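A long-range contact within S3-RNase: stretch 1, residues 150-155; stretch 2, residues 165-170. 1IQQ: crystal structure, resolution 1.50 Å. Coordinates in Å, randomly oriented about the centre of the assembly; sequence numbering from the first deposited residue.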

# COMPACT_ATOMS: atom_id res chain seq x y z
N LYS A 150 -12.92 -3.21 -6.55
CA LYS A 150 -12.88 -3.59 -5.12
C LYS A 150 -11.48 -3.69 -4.55
O LYS A 150 -10.63 -4.36 -5.11
CB LYS A 150 -13.58 -4.88 -4.95
CG LYS A 150 -15.00 -4.85 -5.47
CD LYS A 150 -15.53 -6.32 -5.44
CE LYS A 150 -17.11 -6.37 -5.54
NZ LYS A 150 -17.75 -5.58 -6.69
N PRO A 151 -11.27 -2.96 -3.48
CA PRO A 151 -9.94 -2.99 -2.85
C PRO A 151 -9.82 -4.16 -1.91
O PRO A 151 -10.81 -4.78 -1.59
CB PRO A 151 -9.89 -1.67 -2.09
CG PRO A 151 -11.36 -1.50 -1.62
CD PRO A 151 -12.19 -2.00 -2.85
N LYS A 152 -8.59 -4.44 -1.52
CA LYS A 152 -8.31 -5.46 -0.51
C LYS A 152 -7.92 -4.68 0.75
O LYS A 152 -7.00 -3.79 0.75
CB LYS A 152 -7.18 -6.39 -0.96
CG LYS A 152 -6.78 -7.38 0.17
CD LYS A 152 -5.88 -8.51 -0.40
CE LYS A 152 -5.46 -9.46 0.76
NZ LYS A 152 -4.64 -10.56 0.11
N LEU A 153 -8.60 -5.01 1.87
CA LEU A 153 -8.36 -4.31 3.14
C LEU A 153 -7.71 -5.23 4.17
O LEU A 153 -7.99 -6.43 4.22
CB LEU A 153 -9.67 -3.80 3.70
CG LEU A 153 -10.13 -2.40 3.30
CD1 LEU A 153 -10.27 -2.32 1.79
CD2 LEU A 153 -11.47 -2.11 3.95
N LYS A 154 -6.89 -4.63 5.03
CA LYS A 154 -6.24 -5.34 6.14
C LYS A 154 -6.56 -4.57 7.40
O LYS A 154 -6.44 -3.34 7.44
CB LYS A 154 -4.71 -5.34 5.98
CG LYS A 154 -4.07 -6.12 7.12
CD LYS A 154 -2.52 -6.17 6.94
CE LYS A 154 -1.88 -7.24 7.79
NZ LYS A 154 -0.48 -7.43 7.26
N CYS A 155 -6.95 -5.31 8.44
CA CYS A 155 -7.25 -4.71 9.75
C CYS A 155 -6.41 -5.46 10.83
O CYS A 155 -5.75 -6.45 10.52
CB CYS A 155 -8.72 -4.90 10.10
SG CYS A 155 -9.81 -3.76 9.19
N VAL A 165 -5.73 -0.94 8.81
CA VAL A 165 -4.26 -0.83 8.72
C VAL A 165 -3.79 -0.67 7.26
O VAL A 165 -2.91 0.17 7.01
CB VAL A 165 -3.59 -2.05 9.28
CG1 VAL A 165 -2.04 -1.80 9.39
CG2 VAL A 165 -4.15 -2.36 10.71
N GLU A 166 -4.31 -1.44 6.30
CA GLU A 166 -3.82 -1.31 4.92
C GLU A 166 -4.96 -1.34 3.93
O GLU A 166 -6.01 -1.99 4.19
CB GLU A 166 -2.83 -2.46 4.47
CG GLU A 166 -1.59 -2.56 5.31
CD GLU A 166 -0.66 -3.65 4.81
OE1 GLU A 166 -1.03 -4.58 4.13
OE2 GLU A 166 0.54 -3.57 5.17
N ILE A 167 -4.76 -0.62 2.83
CA ILE A 167 -5.75 -0.64 1.72
C ILE A 167 -4.95 -0.84 0.45
O ILE A 167 -3.95 -0.13 0.22
CB ILE A 167 -6.58 0.63 1.65
CG1 ILE A 167 -7.62 0.62 2.79
CG2 ILE A 167 -7.36 0.66 0.30
CD1 ILE A 167 -8.49 1.90 2.93
N THR A 168 -5.33 -1.84 -0.37
CA THR A 168 -4.66 -2.14 -1.60
C THR A 168 -5.57 -1.87 -2.76
O THR A 168 -6.76 -2.27 -2.76
CB THR A 168 -4.31 -3.64 -1.63
OG1 THR A 168 -3.38 -3.92 -0.58
CG2 THR A 168 -3.72 -4.07 -3.03
N LEU A 169 -5.06 -1.16 -3.77
CA LEU A 169 -5.76 -0.91 -5.04
C LEU A 169 -5.09 -1.83 -6.06
O LEU A 169 -3.86 -1.82 -6.18
CB LEU A 169 -5.59 0.56 -5.49
CG LEU A 169 -5.87 1.55 -4.40
CD1 LEU A 169 -5.76 2.94 -5.03
CD2 LEU A 169 -7.29 1.39 -3.87
N CYS A 170 -5.85 -2.64 -6.79
CA CYS A 170 -5.28 -3.56 -7.77
C CYS A 170 -5.48 -3.04 -9.17
O CYS A 170 -6.47 -2.30 -9.46
CB CYS A 170 -5.93 -4.95 -7.63
SG CYS A 170 -5.50 -5.68 -6.02
O HOH W 1 -8.72 -2.65 -6.74
O HOH W 2 -4.37 -4.06 1.86

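Antiparallel β-strands alternate between residue pairs that exchange two backbone hydrogen bonds and pairs that exchange none, and this contact in S3-RNase illustrates the pattern over a few residues. The strands 152-155 and 165-170 run at 172° to one another, with their axes 4.7 Å apart at closest approach.

The backbone supplies the polar framework. Lys152 and Thr168 form one hydrogen-bonded pair, Lys152 N donating to Thr168 O (3.1 Å) and Thr168 N to Lys152 O (2.8 Å). Lys154 and Glu166 form the next, through Lys154 N to Glu166 O (2.9 Å) and Glu166 N to Lys154 O (3.1 Å). Lys154 O also accepts from Val165 N at 2.9 Å, so one carbonyl serves two successive amides. Between these pairs lies the non-hydrogen-bonded pair Leu153 and Ile167, where weaker CA-H...O contacts fill in: Ile167 CA to Lys152 O and Leu153 CA to Glu166 O, each 3.5 Å.

Water extends the polar network. Water 1 donates to Lys150 O (3.0 Å) and accepts from Cys170 N (2.9 Å), linking the stretches beyond the last direct backbone bond. Water 2 donates to Lys152 O (2.9 Å) and lies 2.6 Å from Thr168 OG1, to which it is also hydrogen-bonded.

Side chains then divide by face. Leu153 and Ile167 share one, packing with Leu153 CG 4.0 Å from Ile167 CG1; Pro151 adds to the apolar contact, its CB 4.2 Å from Ile167 CG2 and 4.4 Å from Leu169 CD2. On the other face, Lys154 extends with all four chi angles t alongside Glu166. Lys154 CD lies 3.6 Å from Glu166 OE1, whereas Lys154 NZ is 4.3 Å from that oxygen: the opposite charges are near, but too far apart for a salt bridge.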